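Local coordinates for A-type flavoprotein (Giardia intestinalis, PDB 2Q9U) that probably reduces oxygen to water, passing electrons through bound flavin mononucleotide to a mu-oxo-diiron centre, and so scavenges oxygen for the parasite, at residues A[46-54]-A[136-144]; A[75-86]-A[101-112]. All coordinates share one frame; numbering follows the deposited sequence.

Contact 1: residues A[46-54]-A[136-144]; sequences IDDECPTVI and LKIGKRTLK
The carboxylate of D48 takes hold of the turn at 138-141. Its OD1 accepts a hydrogen bond from the backbone N of K140 at 2.9 Å, on the syn side. E49 N reaches the same OD1 on the anti side, from the same face. D48 OD2 accepts one from R141 N at 2.9 Å, also syn, and forms a salt bridge with R141 NH1 at 3.0 Å. That last bond is weak as a hydrogen bond; the carboxylate meets the guanidinium at its edge, the planes 87° apart. R141 NE pairs with D164, outside the two segments. NH1 also donates to D47 O, and a water joins that oxygen to NH2.

Beside this, C50 N donates to I138 O at 2.8 Å. G139 CA comes within 3.4 Å of D48 OD1. I46 CG2 covers one face of the R141 guanidinium and meets I138 CD1 at 3.8 Å. I138 CG2 lies anti to its own carbonyl carbon, which sets it 3.6 Å from T52 OG1. Deeper in, L143 meets I46, T52 and I54.

The two hairpin turns, from different sheets of the beta-lactamase-like fold, are thus joined chiefly by one carboxylate, which binds backbone N-H groups and a charge together.

Contact 2: residues A[75-86]-A[101-112]; sequences LDKIKYVVMNHA and FTNATFVCTKKC. With FEO (mu-oxo-diiron), chain G.
V81 and F106 are paired residues of neighbouring parallel strands, and their side chains lie side by side on one face of the sheet. V81 CB sits 3.7 Å from F106 CE1. V81 CG1, anti to the backbone N (chi1 -177°), lies 3.8 Å from F106 CE1. V81 CG2 also stays near F106, meets A104 CB at 4.1 Å and lies over one face of the F101 ring, offset toward its rim. I78 and L75 also touch F101, and helix 62-72 packs on this cluster.

The backbones are bonded in parallel register. T105 N donates to K79 O, V81 N to T105 O, V107 N to V81 O and M83 N to V107 O. Strands 80-82 and 105-108 belong to a beta-alpha-beta unit with helix 94-97 between them. On the other face of the sheet V107 CG2 reaches Y80 CD1 at 3.5 Å.

At the start of the strands N103 ND2 donates to D76 O at 2.9 Å, nearly straight (168°) and on a carbonyl lone pair. At their far end C112 SG lies 3.7 Å from M83 O, and a water bridges M83 O to T109 N. Beyond M83 the chain runs on to H85, whose NE2 binds the iron FE2 of the diiron centre at 2.3 Å. D155 accepts a hydrogen bond from H85 ND1; E87, H152 and D171 are further ligands of the centre.

Overall arrangement
Contacts 1 and 2 meet in one sheet, where strand 52-54 of contact 1 lies beside strand 80-82 of contact 2. V53 N and O pair with Y80 O and V82 N, probably as hydrogen bonds. Contact 2 falls within the chain loop that contact 1 closes. It is the more buried of the two, within a sheet, and rests on main-chain bonds and apolar packing. One of its segments runs on to the iron site. Contact 1 is only partly buried and away from the annotated sites. It joins two different sheets at their turns and relies on charge and on side-chain to main-chain bonds, with apolar packing further in.

Contact 1: residues A[46-54]-A[136-144]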
loop_
_atom_site.group_PDB
_atom_site.type_symbol
_atom_site.label_atom_id
_atom_site.label_comp_id
_atom_site.label_asym_id
_atom_site.label_seq_id
_atom_site.Cartn_x
_atom_site.Cartn_y
_atom_site.Cartn_z
ATOM N N ILE A 46 -2.891 16.822 -36.790
ATOM C CA ILE A 46 -2.931 16.561 -38.227
ATOM C C ILE A 46 -2.440 17.801 -38.978
ATOM O O ILE A 46 -3.060 18.877 -38.913
ATOM C CB ILE A 46 -4.333 16.166 -38.721
ATOM C CG1 ILE A 46 -4.864 14.987 -37.898
ATOM C CG2 ILE A 46 -4.278 15.798 -40.250
ATOM C CD1 ILE A 46 -6.363 14.756 -38.052
ATOM N N ASP A 47 -1.333 17.636 -39.694
ATOM C CA ASP A 47 -0.732 18.726 -40.457
ATOM C C ASP A 47 -1.482 18.818 -41.783
ATOM O O ASP A 47 -1.151 18.105 -42.731
ATOM C CB ASP A 47 0.755 18.412 -40.703
ATOM C CG ASP A 47 1.456 19.465 -41.548
ATOM O OD1 ASP A 47 0.842 20.514 -41.852
ATOM O OD2 ASP A 47 2.633 19.230 -41.911
ATOM N N ASP A 48 -2.485 19.688 -41.860
ATOM C CA ASP A 48 -3.214 19.865 -43.110
ATOM C C ASP A 48 -3.500 21.363 -43.320
ATOM O O ASP A 48 -3.036 22.210 -42.541
ATOM C CB ASP A 48 -4.504 19.023 -43.128
ATOM C CG ASP A 48 -4.855 18.503 -44.525
ATOM O OD1 ASP A 48 -4.531 19.179 -45.544
ATOM O OD2 ASP A 48 -5.455 17.412 -44.607
ATOM N N GLU A 49 -4.254 21.684 -44.371
ATOM C CA GLU A 49 -4.563 23.083 -44.685
ATOM C C GLU A 49 -5.308 23.753 -43.528
ATOM O O GLU A 49 -5.106 24.943 -43.244
ATOM C CB GLU A 49 -5.368 23.164 -45.996
ATOM C CG GLU A 49 -4.527 22.739 -47.217
ATOM C CD GLU A 49 -5.368 22.530 -48.477
ATOM O OE1 GLU A 49 -6.471 23.124 -48.575
ATOM O OE2 GLU A 49 -4.926 21.761 -49.364
ATOM N N CYS A 50 -6.149 22.973 -42.847
ATOM C CA CYS A 50 -6.790 23.397 -41.599
ATOM C C CYS A 50 -6.164 22.571 -40.475
ATOM O O CYS A 50 -6.588 21.428 -40.260
ATOM C CB CYS A 50 -8.277 23.071 -41.656
ATOM S SG CYS A 50 -9.196 23.907 -42.969
ATOM N N PRO A 51 -5.129 23.110 -39.803
ATOM C CA PRO A 51 -4.399 22.305 -38.821
ATOM C C PRO A 51 -5.343 21.851 -37.703
ATOM O O PRO A 51 -6.109 22.672 -37.167
ATOM C CB PRO A 51 -3.323 23.276 -38.300
ATOM C CG PRO A 51 -3.113 24.260 -39.455
ATOM C CD PRO A 51 -4.560 24.468 -39.918
ATOM N N THR A 52 -5.302 20.550 -37.381
ATOM C CA THR A 52 -6.350 19.946 -36.566
ATOM C C THR A 52 -5.759 19.138 -35.418
ATOM O O THR A 52 -4.799 18.397 -35.621
ATOM C CB THR A 52 -7.259 19.073 -37.435
ATOM O OG1 THR A 52 -7.974 19.919 -38.356
ATOM C CG2 THR A 52 -8.266 18.276 -36.606
ATOM N N VAL A 53 -6.341 19.310 -34.235
ATOM C CA VAL A 53 -5.996 18.523 -33.038
ATOM C C VAL A 53 -7.155 17.599 -32.711
ATOM O O VAL A 53 -8.317 18.016 -32.709
ATOM C CB VAL A 53 -5.676 19.411 -31.821
ATOM C CG1 VAL A 53 -5.364 18.555 -30.555
ATOM C CG2 VAL A 53 -4.497 20.330 -32.139
ATOM N N ILE A 54 -6.817 16.342 -32.440
ATOM C CA ILE A 54 -7.792 15.346 -31.991
ATOM C C ILE A 54 -7.580 15.107 -30.502
ATOM O O ILE A 54 -6.506 14.684 -30.074
ATOM C CB ILE A 54 -7.620 14.003 -32.735
ATOM C CG1 ILE A 54 -7.511 14.219 -34.265
ATOM C CG2 ILE A 54 -8.744 12.989 -32.317
ATOM C CD1 ILE A 54 -8.817 14.709 -34.914
ATOM N N LEU A 136 -16.224 16.770 -42.500
ATOM C CA LEU A 136 -15.416 17.949 -42.263
ATOM C C LEU A 136 -14.182 17.971 -43.145
ATOM O O LEU A 136 -13.302 17.115 -43.022
ATOM C CB LEU A 136 -14.993 18.041 -40.797
ATOM C CG LEU A 136 -14.099 19.253 -40.478
ATOM C CD1 LEU A 136 -14.805 20.571 -40.795
ATOM C CD2 LEU A 136 -13.641 19.237 -39.014
ATOM N N LYS A 137 -14.100 18.972 -44.023
ATOM C CA LYS A 137 -12.936 19.104 -44.879
ATOM C C LYS A 137 -11.801 19.839 -44.159
ATOM O O LYS A 137 -11.993 20.945 -43.643
ATOM C CB LYS A 137 -13.316 19.799 -46.210
ATOM C CG LYS A 137 -12.172 19.750 -47.213
ATOM C CD LYS A 137 -12.664 20.037 -48.630
ATOM C CE LYS A 137 -11.990 19.083 -49.630
ATOM N NZ LYS A 137 -12.671 17.736 -49.706
ATOM N N ILE A 138 -10.610 19.237 -44.117
ATOM C CA ILE A 138 -9.488 19.879 -43.421
ATOM C C ILE A 138 -8.323 20.159 -44.353
ATOM O O ILE A 138 -7.275 20.614 -43.915
ATOM C CB ILE A 138 -9.031 19.130 -42.115
ATOM C CG1 ILE A 138 -8.444 17.756 -42.460
ATOM C CG2 ILE A 138 -10.182 19.060 -41.090
ATOM C CD1 ILE A 138 -7.688 17.029 -41.291
ATOM N N GLY A 139 -8.541 19.907 -45.648
ATOM C CA GLY A 139 -7.556 20.186 -46.706
ATOM C C GLY A 139 -7.481 19.029 -47.670
ATOM O O GLY A 139 -8.453 18.723 -48.358
ATOM N N LYS A 140 -6.319 18.376 -47.714
ATOM C CA LYS A 140 -6.159 17.109 -48.425
ATOM C C LYS A 140 -7.041 16.030 -47.803
ATOM O O LYS A 140 -7.526 15.133 -48.501
ATOM C CB LYS A 140 -4.683 16.669 -48.426
ATOM C CG LYS A 140 -3.783 17.696 -49.062
ATOM C CD LYS A 140 -2.721 17.061 -49.956
ATOM C CE LYS A 140 -2.569 17.869 -51.253
ATOM N NZ LYS A 140 -3.838 17.845 -52.067
ATOM N N ARG A 141 -7.264 16.130 -46.494
ATOM C CA ARG A 141 -8.024 15.116 -45.767
ATOM C C ARG A 141 -9.453 15.578 -45.483
ATOM O O ARG A 141 -9.754 16.773 -45.482
ATOM C CB ARG A 141 -7.311 14.721 -44.452
ATOM C CG ARG A 141 -5.912 14.125 -44.648
ATOM C CD ARG A 141 -5.217 13.884 -43.298
ATOM N NE ARG A 141 -3.793 13.538 -43.397
ATOM C CZ ARG A 141 -2.816 14.429 -43.582
ATOM N NH1 ARG A 141 -3.101 15.714 -43.778
ATOM N NH2 ARG A 141 -1.541 14.032 -43.615
ATOM N N THR A 142 -10.337 14.619 -45.279
ATOM C CA THR A 142 -11.636 14.878 -44.677
ATOM C C THR A 142 -11.783 14.011 -43.422
ATOM O O THR A 142 -11.061 13.014 -43.251
ATOM C CB THR A 142 -12.791 14.578 -45.630
ATOM O OG1 THR A 142 -12.827 13.175 -45.945
ATOM C CG2 THR A 142 -12.656 15.399 -46.929
ATOM N N LEU A 143 -12.693 14.413 -42.548
ATOM C CA LEU A 143 -12.986 13.671 -41.318
ATOM C C LEU A 143 -14.467 13.372 -41.201
ATOM O O LEU A 143 -15.316 14.250 -41.472
ATOM C CB LEU A 143 -12.540 14.474 -40.095
ATOM C CG LEU A 143 -11.055 14.825 -39.967
ATOM C CD1 LEU A 143 -10.849 15.657 -38.722
ATOM C CD2 LEU A 143 -10.205 13.554 -39.934
ATOM N N LYS A 144 -14.765 12.122 -40.816
ATOM C CA LYS A 144 -16.113 11.639 -40.516
ATOM C C LYS A 144 -16.196 11.299 -39.023
ATOM O O LYS A 144 -15.164 11.085 -38.361
ATOM C CB LYS A 144 -16.441 10.383 -41.333
ATOM C CG LYS A 144 -16.173 10.535 -42.833
ATOM C CD LYS A 144 -17.247 11.372 -43.518
ATOM C CE LYS A 144 -18.508 10.555 -43.786
ATOM N NZ LYS A 144 -19.487 10.880 -42.747
HETATM O O HOH W 1 0.084 16.168 -44.277
#

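Contact 2: residues A[75-86]-A[101-112]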
loop_
_atom_site.group_PDB
_atom_site.type_symbol
_atom_site.label_atom_id
_atom_site.label_comp_id
_atom_site.label_asym_id
_atom_site.label_seq_id
_atom_site.Cartn_x
_atom_site.Cartn_y
_atom_site.Cartn_z
ATOM N N LEU A 75 -0.275 27.820 -31.721
ATOM C CA LEU A 75 -1.630 27.570 -31.220
ATOM C C LEU A 75 -2.682 28.406 -31.929
ATOM O O LEU A 75 -3.786 27.914 -32.147
ATOM C CB LEU A 75 -1.734 27.780 -29.713
ATOM C CG LEU A 75 -0.836 26.869 -28.867
ATOM C CD1 LEU A 75 -1.048 27.234 -27.430
ATOM C CD2 LEU A 75 -1.098 25.344 -29.113
ATOM N N ASP A 76 -2.330 29.650 -32.305
ATOM C CA ASP A 76 -3.250 30.540 -33.034
ATOM C C ASP A 76 -3.535 30.115 -34.475
ATOM O O ASP A 76 -4.447 30.657 -35.116
ATOM C CB ASP A 76 -2.814 32.029 -32.967
ATOM C CG ASP A 76 -1.518 32.324 -33.735
ATOM O OD1 ASP A 76 -1.039 31.475 -34.540
ATOM O OD2 ASP A 76 -0.979 33.459 -33.560
ATOM N N LYS A 77 -2.788 29.131 -34.972
ATOM C CA LYS A 77 -3.025 28.572 -36.310
ATOM C C LYS A 77 -3.810 27.262 -36.338
ATOM O O LYS A 77 -4.185 26.762 -37.430
ATOM C CB LYS A 77 -1.710 28.430 -37.077
ATOM C CG LYS A 77 -1.253 29.790 -37.622
ATOM C CD LYS A 77 0.039 29.687 -38.441
ATOM C CE LYS A 77 -0.198 29.524 -39.935
ATOM N NZ LYS A 77 1.081 29.791 -40.697
ATOM N N ILE A 78 -4.095 26.717 -35.152
ATOM C CA ILE A 78 -4.991 25.564 -35.067
ATOM C C ILE A 78 -6.404 26.001 -35.460
ATOM O O ILE A 78 -6.964 26.939 -34.855
ATOM C CB ILE A 78 -4.973 24.937 -33.634
ATOM C CG1 ILE A 78 -3.532 24.528 -33.240
ATOM C CG2 ILE A 78 -5.998 23.767 -33.524
ATOM C CD1 ILE A 78 -2.910 23.382 -34.100
ATOM N N LYS A 79 -6.959 25.351 -36.481
ATOM C CA LYS A 79 -8.327 25.650 -36.966
ATOM C C LYS A 79 -9.414 24.811 -36.285
ATOM O O LYS A 79 -10.498 25.319 -35.998
ATOM C CB LYS A 79 -8.420 25.491 -38.499
ATOM C CG LYS A 79 -9.883 25.566 -39.089
ATOM C CD LYS A 79 -10.504 26.976 -38.894
ATOM C CE LYS A 79 -11.964 27.048 -39.363
ATOM N NZ LYS A 79 -12.433 28.478 -39.250
ATOM N N TYR A 80 -9.131 23.524 -36.050
ATOM C CA TYR A 80 -10.103 22.612 -35.429
ATOM C C TYR A 80 -9.484 21.825 -34.272
ATOM O O TYR A 80 -8.334 21.333 -34.353
ATOM C CB TYR A 80 -10.681 21.609 -36.445
ATOM C CG TYR A 80 -11.431 22.259 -37.590
ATOM C CD1 TYR A 80 -12.643 22.928 -37.367
ATOM C CD2 TYR A 80 -10.932 22.212 -38.889
ATOM C CE1 TYR A 80 -13.330 23.543 -38.429
ATOM C CE2 TYR A 80 -11.618 22.813 -39.953
ATOM C CZ TYR A 80 -12.811 23.483 -39.709
ATOM O OH TYR A 80 -13.476 24.079 -40.773
ATOM N N VAL A 81 -10.258 21.710 -33.207
ATOM C CA VAL A 81 -9.973 20.741 -32.127
ATOM C C VAL A 81 -11.180 19.820 -32.061
ATOM O O VAL A 81 -12.295 20.243 -31.719
ATOM C CB VAL A 81 -9.735 21.413 -30.774
ATOM C CG1 VAL A 81 -9.382 20.353 -29.709
ATOM C CG2 VAL A 81 -8.627 22.457 -30.883
ATOM N N VAL A 82 -10.947 18.568 -32.427
ATOM C CA VAL A 82 -11.971 17.556 -32.449
ATOM C C VAL A 82 -11.985 16.827 -31.108
ATOM O O VAL A 82 -10.967 16.267 -30.682
ATOM C CB VAL A 82 -11.719 16.528 -33.569
ATOM C CG1 VAL A 82 -12.694 15.362 -33.475
ATOM C CG2 VAL A 82 -11.739 17.190 -34.981
ATOM N N MET A 83 -13.163 16.781 -30.491
ATOM C CA MET A 83 -13.366 16.133 -29.191
ATOM C C MET A 83 -14.286 14.926 -29.318
ATOM O O MET A 83 -15.430 15.059 -29.710
ATOM C CB MET A 83 -13.932 17.155 -28.172
ATOM C CG MET A 83 -12.963 18.306 -27.826
ATOM S SD MET A 83 -11.361 17.803 -27.154
ATOM C CE MET A 83 -11.831 17.138 -25.556
ATOM N N ASN A 84 -13.758 13.734 -29.008
ATOM C CA ASN A 84 -14.482 12.489 -29.211
ATOM C C ASN A 84 -15.302 12.123 -27.993
ATOM O O ASN A 84 -16.161 11.246 -28.076
ATOM C CB ASN A 84 -13.474 11.351 -29.462
ATOM C CG ASN A 84 -12.846 11.420 -30.835
ATOM O OD1 ASN A 84 -11.607 11.470 -30.976
ATOM N ND2 ASN A 84 -13.681 11.422 -31.851
ATOM N N HIS A 85 -14.990 12.744 -26.849
ATOM C CA HIS A 85 -15.426 12.221 -25.524
ATOM C C HIS A 85 -15.168 13.333 -24.490
ATOM O O HIS A 85 -14.168 14.036 -24.586
ATOM C CB HIS A 85 -14.601 10.953 -25.259
ATOM C CG HIS A 85 -14.919 10.203 -23.996
ATOM N ND1 HIS A 85 -16.191 10.024 -23.499
ATOM C CD2 HIS A 85 -14.102 9.475 -23.196
ATOM C CE1 HIS A 85 -16.138 9.281 -22.403
ATOM N NE2 HIS A 85 -14.882 8.921 -22.204
ATOM N N ALA A 86 -16.070 13.519 -23.528
ATOM C CA ALA A 86 -15.970 14.657 -22.628
ATOM C C ALA A 86 -15.329 14.299 -21.279
ATOM O O ALA A 86 -15.126 15.178 -20.437
ATOM C CB ALA A 86 -17.362 15.270 -22.399
ATOM N N PHE A 101 -6.363 28.377 -27.981
ATOM C CA PHE A 101 -6.587 28.136 -29.384
ATOM C C PHE A 101 -7.432 29.290 -29.930
ATOM O O PHE A 101 -8.647 29.159 -30.119
ATOM C CB PHE A 101 -7.267 26.774 -29.586
ATOM C CG PHE A 101 -6.482 25.624 -29.011
ATOM C CD1 PHE A 101 -5.419 25.058 -29.733
ATOM C CD2 PHE A 101 -6.790 25.120 -27.749
ATOM C CE1 PHE A 101 -4.688 23.985 -29.200
ATOM C CE2 PHE A 101 -6.069 24.049 -27.201
ATOM C CZ PHE A 101 -5.018 23.476 -27.934
ATOM N N THR A 102 -6.763 30.422 -30.175
ATOM C CA THR A 102 -7.430 31.703 -30.510
ATOM C C THR A 102 -8.381 31.593 -31.678
ATOM O O THR A 102 -9.466 32.204 -31.702
ATOM C CB THR A 102 -6.412 32.780 -30.962
ATOM O OG1 THR A 102 -5.146 32.556 -30.342
ATOM C CG2 THR A 102 -6.924 34.144 -30.587
ATOM N N ASN A 103 -7.953 30.839 -32.678
ATOM C CA ASN A 103 -8.692 30.763 -33.920
ATOM C C ASN A 103 -9.401 29.453 -34.174
ATOM O O ASN A 103 -9.950 29.255 -35.264
ATOM C CB ASN A 103 -7.770 31.134 -35.079
ATOM C CG ASN A 103 -7.472 32.619 -35.110
ATOM O OD1 ASN A 103 -8.393 33.451 -35.132
ATOM N ND2 ASN A 103 -6.203 32.961 -35.110
ATOM N N ALA A 104 -9.432 28.575 -33.160
ATOM C CA ALA A 104 -9.984 27.238 -33.336
ATOM C C ALA A 104 -11.493 27.176 -33.169
ATOM O O ALA A 104 -12.072 27.957 -32.434
ATOM C CB ALA A 104 -9.306 26.262 -32.350
ATOM N N THR A 105 -12.100 26.218 -33.847
ATOM C CA THR A 105 -13.473 25.809 -33.638
ATOM C C THR A 105 -13.437 24.399 -33.037
ATOM O O THR A 105 -12.708 23.531 -33.524
ATOM C CB THR A 105 -14.233 25.786 -34.988
ATOM O OG1 THR A 105 -14.281 27.124 -35.520
ATOM C CG2 THR A 105 -15.644 25.271 -34.839
ATOM N N PHE A 106 -14.228 24.194 -31.988
ATOM C CA PHE A 106 -14.318 22.905 -31.305
ATOM C C PHE A 106 -15.379 22.074 -32.012
ATOM O O PHE A 106 -16.514 22.533 -32.188
ATOM C CB PHE A 106 -14.595 23.108 -29.802
ATOM C CG PHE A 106 -13.399 23.594 -29.063
ATOM C CD1 PHE A 106 -12.465 22.686 -28.549
ATOM C CD2 PHE A 106 -13.149 24.964 -28.949
ATOM C CE1 PHE A 106 -11.305 23.136 -27.898
ATOM C CE2 PHE A 106 -12.006 25.426 -28.317
ATOM C CZ PHE A 106 -11.075 24.505 -27.783
ATOM N N VAL A 107 -14.980 20.882 -32.454
ATOM C CA VAL A 107 -15.807 20.047 -33.315
ATOM C C VAL A 107 -16.190 18.799 -32.542
ATOM O O VAL A 107 -15.321 18.050 -32.099
ATOM C CB VAL A 107 -15.025 19.592 -34.577
ATOM C CG1 VAL A 107 -15.884 18.695 -35.456
ATOM C CG2 VAL A 107 -14.485 20.783 -35.372
ATOM N N CYS A 108 -17.491 18.570 -32.393
ATOM C CA CYS A 108 -17.977 17.408 -31.678
ATOM C C CYS A 108 -19.465 17.247 -31.918
ATOM O O CYS A 108 -20.098 18.098 -32.549
ATOM C CB CYS A 108 -17.703 17.586 -30.169
ATOM S SG CYS A 108 -18.419 19.126 -29.459
ATOM N N THR A 109 -20.017 16.156 -31.407
ATOM C CA THR A 109 -21.448 15.891 -31.491
ATOM C C THR A 109 -22.181 16.756 -30.455
ATOM O O THR A 109 -21.570 17.332 -29.553
ATOM C CB THR A 109 -21.761 14.410 -31.192
ATOM O OG1 THR A 109 -21.323 14.101 -29.865
ATOM C CG2 THR A 109 -21.090 13.453 -32.208
ATOM N N LYS A 110 -23.497 16.820 -30.581
ATOM C CA LYS A 110 -24.307 17.624 -29.677
ATOM C C LYS A 110 -24.185 17.133 -28.227
ATOM O O LYS A 110 -24.000 17.935 -27.295
ATOM C CB LYS A 110 -25.763 17.638 -30.134
ATOM C CG LYS A 110 -26.682 18.489 -29.248
ATOM C CD LYS A 110 -26.165 19.911 -29.044
ATOM C CE LYS A 110 -26.737 20.894 -30.046
ATOM N NZ LYS A 110 -26.159 22.259 -29.833
ATOM N N LYS A 111 -24.239 15.817 -28.048
ATOM C CA LYS A 111 -24.118 15.245 -26.713
ATOM C C LYS A 111 -22.759 15.589 -26.093
ATOM O O LYS A 111 -22.679 15.939 -24.911
ATOM C CB LYS A 111 -24.380 13.743 -26.739
ATOM C CG LYS A 111 -24.411 13.116 -25.359
ATOM C CD LYS A 111 -25.589 13.647 -24.514
ATOM C CE LYS A 111 -26.852 12.877 -24.807
ATOM N NZ LYS A 111 -27.920 13.289 -23.875
ATOM N N CYS A 112 -21.705 15.513 -26.902
ATOM C CA CYS A 112 -20.367 15.851 -26.417
ATOM C C CYS A 112 -20.289 17.327 -26.021
ATOM O O CYS A 112 -19.815 17.642 -24.945
ATOM C CB CYS A 112 -19.272 15.447 -27.408
ATOM S SG CYS A 112 -17.601 15.636 -26.728
HETATM FE FE1 FEO G . -10.256 7.543 -21.255
HETATM FE FE2 FEO G . -13.694 7.423 -20.923
HETATM O O FEO G . -11.868 8.361 -20.869
HETATM O O HOH W 2 -6.323 28.604 -32.736
HETATM O O HOH W 3 -12.213 28.514 -36.386
HETATM O O HOH W 4 -17.979 14.091 -30.292
#